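Local structure of arylsulfatase (Pseudoalteromonas sp. MB47, 7AJ0) at residues 93-98 with 370-375; 143-148 with 388-393. The protein hydrolyses sulfate esters of the algal polysaccharide fucoidan, probably in an exo-acting manner, and is a calcium-binding sulfatase that assembles into a hexamer. All coordinates share one frame; numbering follows the deposited sequence.

Interaction 1: residues 93-98 with 370-375; sequences LTSMYS and VNNGLM
Two short parallel beta ladders, interrupted where both segments turn, join strand 91-97 to strands 369-371 and 375-376 in the mixed central sheet of the sulfatase fold, whose strand 354-360 also pairs with 91-97. In the first ladder Leu93 sits beside Asn371, and Thr94 N gives a nearly straight bond (163°) to Asn371 O at 3.1 Å. In the second, Met375 N reaches Ser95 O at 3.2 Å and Tyr97 N reaches Met375 O at 2.9 Å, both donors in the carbonyl plane. The register slips by one residue in between, and a water bridges the break: it accepts from Ser95 N and donates to Asn371 O and Gly373 O. Asn372 spans the same break. Its CG is anti to the backbone N (chi1 -159°), which carries OD1 to two hydroxyls at once, Thr94 OG1 at 2.7 Å and, very short, Ser95 OG at 2.4 Å. Both donors stand above the amide plane, and Arg433 adds a weak bond to Ser95 OG. Replacing Asn372 by an alanine would probably loosen the corner at 94-95 from the turn at 371-373, since both hydroxyls would lose their shared acceptor. Asn371 suits the start of that turn because its OD1 takes Gly373 N at 2.9 Å, an Asx turn, while its ND2 is held by Gly414 O. On the sheet face that Asn371 shares with Leu93, the flexible, unbranched Met96 and Met375 pack against helix 377-387, both touching Ile380. These two side chains lie alongside each other, pointing the same way, with Met96 bent at chi2 (68°) and Met375 extended beyond CG. Met96 SD thus rests on Met375 CG at 3.6 Å, while the tip of Leu93 crosses obliquely to put CD1 3.7 Å from Met375 SD.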
loop_
_atom_site.group_PDB
_atom_site.type_symbol
_atom_site.label_atom_id
_atom_site.label_comp_id
_atom_site.label_asym_id
_atom_site.label_seq_id
_atom_site.Cartn_x
_atom_site.Cartn_y
_atom_site.Cartn_z
ATOM N N LEU A 93 -4.677 0.566 -36.817
ATOM C CA LEU A 93 -4.315 -0.652 -36.104
ATOM C C LEU A 93 -4.400 -0.393 -34.605
ATOM O O LEU A 93 -3.755 0.529 -34.092
ATOM C CB LEU A 93 -2.909 -1.105 -36.490
ATOM C CG LEU A 93 -2.707 -1.494 -37.953
ATOM C CD1 LEU A 93 -1.244 -1.809 -38.215
ATOM C CD2 LEU A 93 -3.579 -2.680 -38.323
ATOM N N THR A 94 -5.190 -1.205 -33.906
ATOM C CA THR A 94 -5.396 -1.045 -32.475
ATOM C C THR A 94 -4.551 -1.998 -31.637
ATOM O O THR A 94 -4.592 -1.916 -30.405
ATOM C CB THR A 94 -6.878 -1.235 -32.125
ATOM O OG1 THR A 94 -7.353 -2.475 -32.665
ATOM C CG2 THR A 94 -7.710 -0.095 -32.688
ATOM N N SER A 95 -3.786 -2.890 -32.265
ATOM C CA SER A 95 -2.882 -3.804 -31.567
ATOM C C SER A 95 -1.502 -3.783 -32.216
ATOM O O SER A 95 -0.927 -4.813 -32.575
ATOM C CB SER A 95 -3.452 -5.220 -31.531
ATOM O OG SER A 95 -4.446 -5.334 -30.527
ATOM N N MET A 96 -0.960 -2.582 -32.376
ATOM C CA MET A 96 0.397 -2.378 -32.864
ATOM C C MET A 96 1.334 -2.271 -31.669
ATOM O O MET A 96 1.002 -1.636 -30.663
ATOM C CB MET A 96 0.462 -1.115 -33.720
ATOM C CG MET A 96 1.844 -0.724 -34.201
ATOM S SD MET A 96 2.553 -1.852 -35.400
ATOM C CE MET A 96 3.754 -0.761 -36.151
ATOM N N TYR A 97 2.508 -2.893 -31.781
ATOM C CA TYR A 97 3.395 -3.051 -30.639
ATOM C C TYR A 97 4.804 -2.579 -30.952
ATOM O O TYR A 97 5.298 -2.743 -32.071
ATOM C CB TYR A 97 3.437 -4.522 -30.175
ATOM C CG TYR A 97 2.240 -4.889 -29.340
ATOM C CD1 TYR A 97 2.210 -4.605 -27.983
ATOM C CD2 TYR A 97 1.132 -5.495 -29.907
ATOM C CE1 TYR A 97 1.112 -4.921 -27.212
ATOM C CE2 TYR A 97 0.031 -5.819 -29.145
ATOM C CZ TYR A 97 0.026 -5.529 -27.797
ATOM O OH TYR A 97 -1.070 -5.845 -27.031
ATOM N N SER A 98 5.440 -1.992 -29.934
ATOM C CA SER A 98 6.813 -1.517 -30.026
ATOM C C SER A 98 7.639 -2.140 -28.910
ATOM O O SER A 98 7.149 -3.016 -28.188
ATOM C CB SER A 98 6.855 0.005 -29.930
ATOM O OG SER A 98 6.454 0.435 -28.638
ATOM N N VAL A 370 -10.625 -0.435 -39.164
ATOM C CA VAL A 370 -10.059 -0.567 -37.828
ATOM C C VAL A 370 -9.811 -2.052 -37.604
ATOM O O VAL A 370 -10.754 -2.854 -37.626
ATOM C CB VAL A 370 -10.978 0.014 -36.745
ATOM C CG1 VAL A 370 -10.228 0.123 -35.427
ATOM C CG2 VAL A 370 -11.507 1.372 -37.170
ATOM N N ASN A 371 -8.546 -2.419 -37.411
ATOM C CA ASN A 371 -8.128 -3.813 -37.363
ATOM C C ASN A 371 -7.294 -4.043 -36.114
ATOM O O ASN A 371 -6.312 -3.331 -35.880
ATOM C CB ASN A 371 -7.327 -4.181 -38.615
ATOM C CG ASN A 371 -7.248 -5.675 -38.841
ATOM O OD1 ASN A 371 -7.155 -6.454 -37.893
ATOM N ND2 ASN A 371 -7.291 -6.084 -40.102
ATOM N N ASN A 372 -7.680 -5.043 -35.321
ATOM C CA ASN A 372 -7.010 -5.356 -34.067
ATOM C C ASN A 372 -5.981 -6.473 -34.217
ATOM O O ASN A 372 -5.543 -7.041 -33.211
ATOM C CB ASN A 372 -8.049 -5.730 -33.007
ATOM C CG ASN A 372 -7.527 -5.571 -31.591
ATOM O OD1 ASN A 372 -6.669 -4.730 -31.323
ATOM N ND2 ASN A 372 -8.047 -6.378 -30.674
ATOM N N GLY A 373 -5.581 -6.791 -35.446
ATOM C CA GLY A 373 -4.605 -7.845 -35.651
ATOM C C GLY A 373 -3.225 -7.455 -35.153
ATOM O O GLY A 373 -2.820 -6.294 -35.206
ATOM N N LEU A 374 -2.490 -8.452 -34.669
ATOM C CA LEU A 374 -1.197 -8.191 -34.053
ATOM C C LEU A 374 -0.187 -7.721 -35.093
ATOM O O LEU A 374 -0.079 -8.285 -36.183
ATOM C CB LEU A 374 -0.674 -9.448 -33.361
ATOM C CG LEU A 374 -1.494 -9.996 -32.193
ATOM C CD1 LEU A 374 -0.747 -11.158 -31.538
ATOM C CD2 LEU A 374 -1.805 -8.912 -31.178
ATOM N N MET A 375 0.562 -6.674 -34.745
ATOM C CA MET A 375 1.616 -6.166 -35.612
ATOM C C MET A 375 2.713 -5.559 -34.750
ATOM O O MET A 375 2.460 -5.080 -33.642
ATOM C CB MET A 375 1.081 -5.134 -36.609
ATOM C CG MET A 375 2.135 -4.640 -37.584
ATOM S SD MET A 375 1.458 -4.131 -39.171
ATOM C CE MET A 375 2.915 -3.425 -39.945
HETATM O O HOH W 1 -3.883 -3.834 -34.850
#

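Interaction 2: residues 143-148 with 388-393; sequences KLLSKV and GGVIDE
Val390 is the bump of this contact, and the last turn of helix 141-146, with the residues just after it, supplies the hollow. Leu144, Leu145 and Val148 line that hollow, and the two methyls of Val390 divide it. CG2 settles between Leu144 CB and Leu145 CD2, 4.0 Å from each. CG1 sits beside Leu144 O and meets Val148 CG1 tightly, at 3.4 Å. A compact beta-branched residue suits this place because its two methyls fork directly from CB and engage both walls. The fit is reciprocal at Gly388: Leu145 CD2 presses to 3.8 Å from Gly388 CA, just where a beta carbon would clash, so the missing side chain is the socket for the leucine. Val148 CG2 touches Gly388 O at 3.7 Å, an oxygen that takes a hydrogen bond from Lys51 NZ. At the opposite end Leu144 CD2 reaches obliquely across to CB of the exposed Glu393 (4.0 Å), so an acid is tolerated at this edge. No hydrogen bond links the two segments. Gly389, with positive phi (67°), ends helix 377-387 in a Schellman motif, so a capped helix end and its following loop pack against a neighbouring helix of the alpha/beta sulfatase fold.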
loop_
_atom_site.group_PDB
_atom_site.type_symbol
_atom_site.label_atom_id
_atom_site.label_comp_id
_atom_site.label_asym_id
_atom_site.label_seq_id
_atom_site.Cartn_x
_atom_site.Cartn_y
_atom_site.Cartn_z
ATOM N N LYS A 143 20.182 -0.173 -46.358
ATOM C CA LYS A 143 21.200 -0.892 -47.112
ATOM C C LYS A 143 20.570 -1.750 -48.201
ATOM O O LYS A 143 21.011 -1.731 -49.358
ATOM C CB LYS A 143 22.042 -1.752 -46.165
ATOM C CG LYS A 143 23.147 -2.539 -46.854
ATOM C CD LYS A 143 24.039 -3.266 -45.851
ATOM C CE LYS A 143 24.950 -2.301 -45.099
ATOM N NZ LYS A 143 25.731 -2.981 -44.022
ATOM N N LEU A 144 19.528 -2.504 -47.854
ATOM C CA LEU A 144 18.964 -3.460 -48.798
ATOM C C LEU A 144 18.148 -2.776 -49.887
ATOM O O LEU A 144 18.165 -3.216 -51.041
ATOM C CB LEU A 144 18.112 -4.488 -48.052
ATOM C CG LEU A 144 18.890 -5.345 -47.053
ATOM C CD1 LEU A 144 17.990 -6.384 -46.415
ATOM C CD2 LEU A 144 20.082 -6.018 -47.719
ATOM N N LEU A 145 17.437 -1.699 -49.550
ATOM C CA LEU A 145 16.630 -1.013 -50.553
ATOM C C LEU A 145 17.486 -0.116 -51.442
ATOM O O LEU A 145 17.236 -0.018 -52.648
ATOM C CB LEU A 145 15.527 -0.204 -49.873
ATOM C CG LEU A 145 14.450 -1.041 -49.178
ATOM C CD1 LEU A 145 13.521 -0.155 -48.365
ATOM C CD2 LEU A 145 13.661 -1.856 -50.194
ATOM N N SER A 146 18.499 0.540 -50.873
ATOM C CA SER A 146 19.431 1.302 -51.697
ATOM C C SER A 146 20.042 0.434 -52.788
ATOM O O SER A 146 20.360 0.928 -53.876
ATOM C CB SER A 146 20.540 1.901 -50.831
ATOM O OG SER A 146 20.103 3.088 -50.195
ATOM N N LYS A 147 20.215 -0.861 -52.517
ATOM C CA LYS A 147 20.835 -1.761 -53.481
ATOM C C LYS A 147 19.944 -2.021 -54.687
ATOM O O LYS A 147 20.458 -2.421 -55.737
ATOM C CB LYS A 147 21.191 -3.080 -52.790
ATOM C CG LYS A 147 22.086 -4.006 -53.598
ATOM C CD LYS A 147 23.442 -3.373 -53.869
ATOM C CE LYS A 147 24.356 -4.325 -54.620
ATOM N NZ LYS A 147 25.613 -3.652 -55.047
ATOM N N VAL A 148 18.634 -1.793 -54.574
ATOM C CA VAL A 148 17.719 -2.057 -55.680
ATOM C C VAL A 148 17.086 -0.763 -56.178
ATOM O O VAL A 148 15.973 -0.772 -56.716
ATOM C CB VAL A 148 16.627 -3.070 -55.276
ATOM C CG1 VAL A 148 17.260 -4.359 -54.777
ATOM C CG2 VAL A 148 15.702 -2.474 -54.223
ATOM N N GLY A 388 10.105 -3.844 -51.684
ATOM C CA GLY A 388 11.245 -3.636 -52.547
ATOM C C GLY A 388 11.846 -4.893 -53.135
ATOM O O GLY A 388 12.795 -4.807 -53.919
ATOM N N GLY A 389 11.326 -6.064 -52.772
ATOM C CA GLY A 389 11.802 -7.320 -53.316
ATOM C C GLY A 389 13.213 -7.681 -52.902
ATOM O O GLY A 389 14.049 -7.988 -53.759
ATOM N N VAL A 390 13.491 -7.674 -51.598
ATOM C CA VAL A 390 14.857 -7.862 -51.126
ATOM C C VAL A 390 14.924 -8.729 -49.876
ATOM O O VAL A 390 15.928 -8.709 -49.153
ATOM C CB VAL A 390 15.525 -6.495 -50.857
ATOM C CG1 VAL A 390 15.613 -5.675 -52.131
ATOM C CG2 VAL A 390 14.749 -5.726 -49.790
ATOM N N ILE A 391 13.872 -9.506 -49.611
ATOM C CA ILE A 391 13.883 -10.333 -48.407
ATOM C C ILE A 391 14.905 -11.460 -48.530
ATOM O O ILE A 391 15.503 -11.875 -47.528
ATOM C CB ILE A 391 12.474 -10.883 -48.100
ATOM C CG1 ILE A 391 11.617 -9.782 -47.463
ATOM C CG2 ILE A 391 12.557 -12.109 -47.194
ATOM C CD1 ILE A 391 10.342 -10.269 -46.792
ATOM N N ASP A 392 15.129 -11.975 -49.742
ATOM C CA ASP A 392 16.086 -13.062 -49.927
ATOM C C ASP A 392 17.529 -12.644 -49.659
ATOM O O ASP A 392 18.419 -13.502 -49.706
ATOM C CB ASP A 392 15.977 -13.629 -51.348
ATOM C CG ASP A 392 16.438 -12.645 -52.415
ATOM O OD1 ASP A 392 16.796 -11.497 -52.075
ATOM O OD2 ASP A 392 16.443 -13.028 -53.605
ATOM N N GLU A 393 17.782 -11.367 -49.384
ATOM C CA GLU A 393 19.127 -10.871 -49.123
ATOM C C GLU A 393 19.504 -10.910 -47.647
ATOM O O GLU A 393 20.609 -10.484 -47.295
ATOM C CB GLU A 393 19.263 -9.434 -49.644
ATOM C CG GLU A 393 19.150 -9.299 -51.157
ATOM C CD GLU A 393 20.356 -9.864 -51.890
ATOM O OE1 GLU A 393 21.496 -9.624 -51.438
ATOM O OE2 GLU A 393 20.165 -10.551 -52.917
#

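Overall arrangement
Helix 377-387 connects the two contacts: it starts just after 370-375, its early residues Leu377 and Ile380 packing on the methionines of interaction 1, and it ends just before 388-393, its Leu385 touching Leu144 and Val390 of interaction 2. The centres lie 26 Å apart, with the nearest atoms about 12 Å apart. Both are largely buried. Interaction 1 is nearer the middle of the chain and joins strands of the central sheet, so backbone bonds, a shared amide oxygen and a water carry it, with packing from a second subunit at its margin. Interaction 2, merely further out, joins a helix to a loop by the fit of apolar side chains, without a hydrogen bond between the segments.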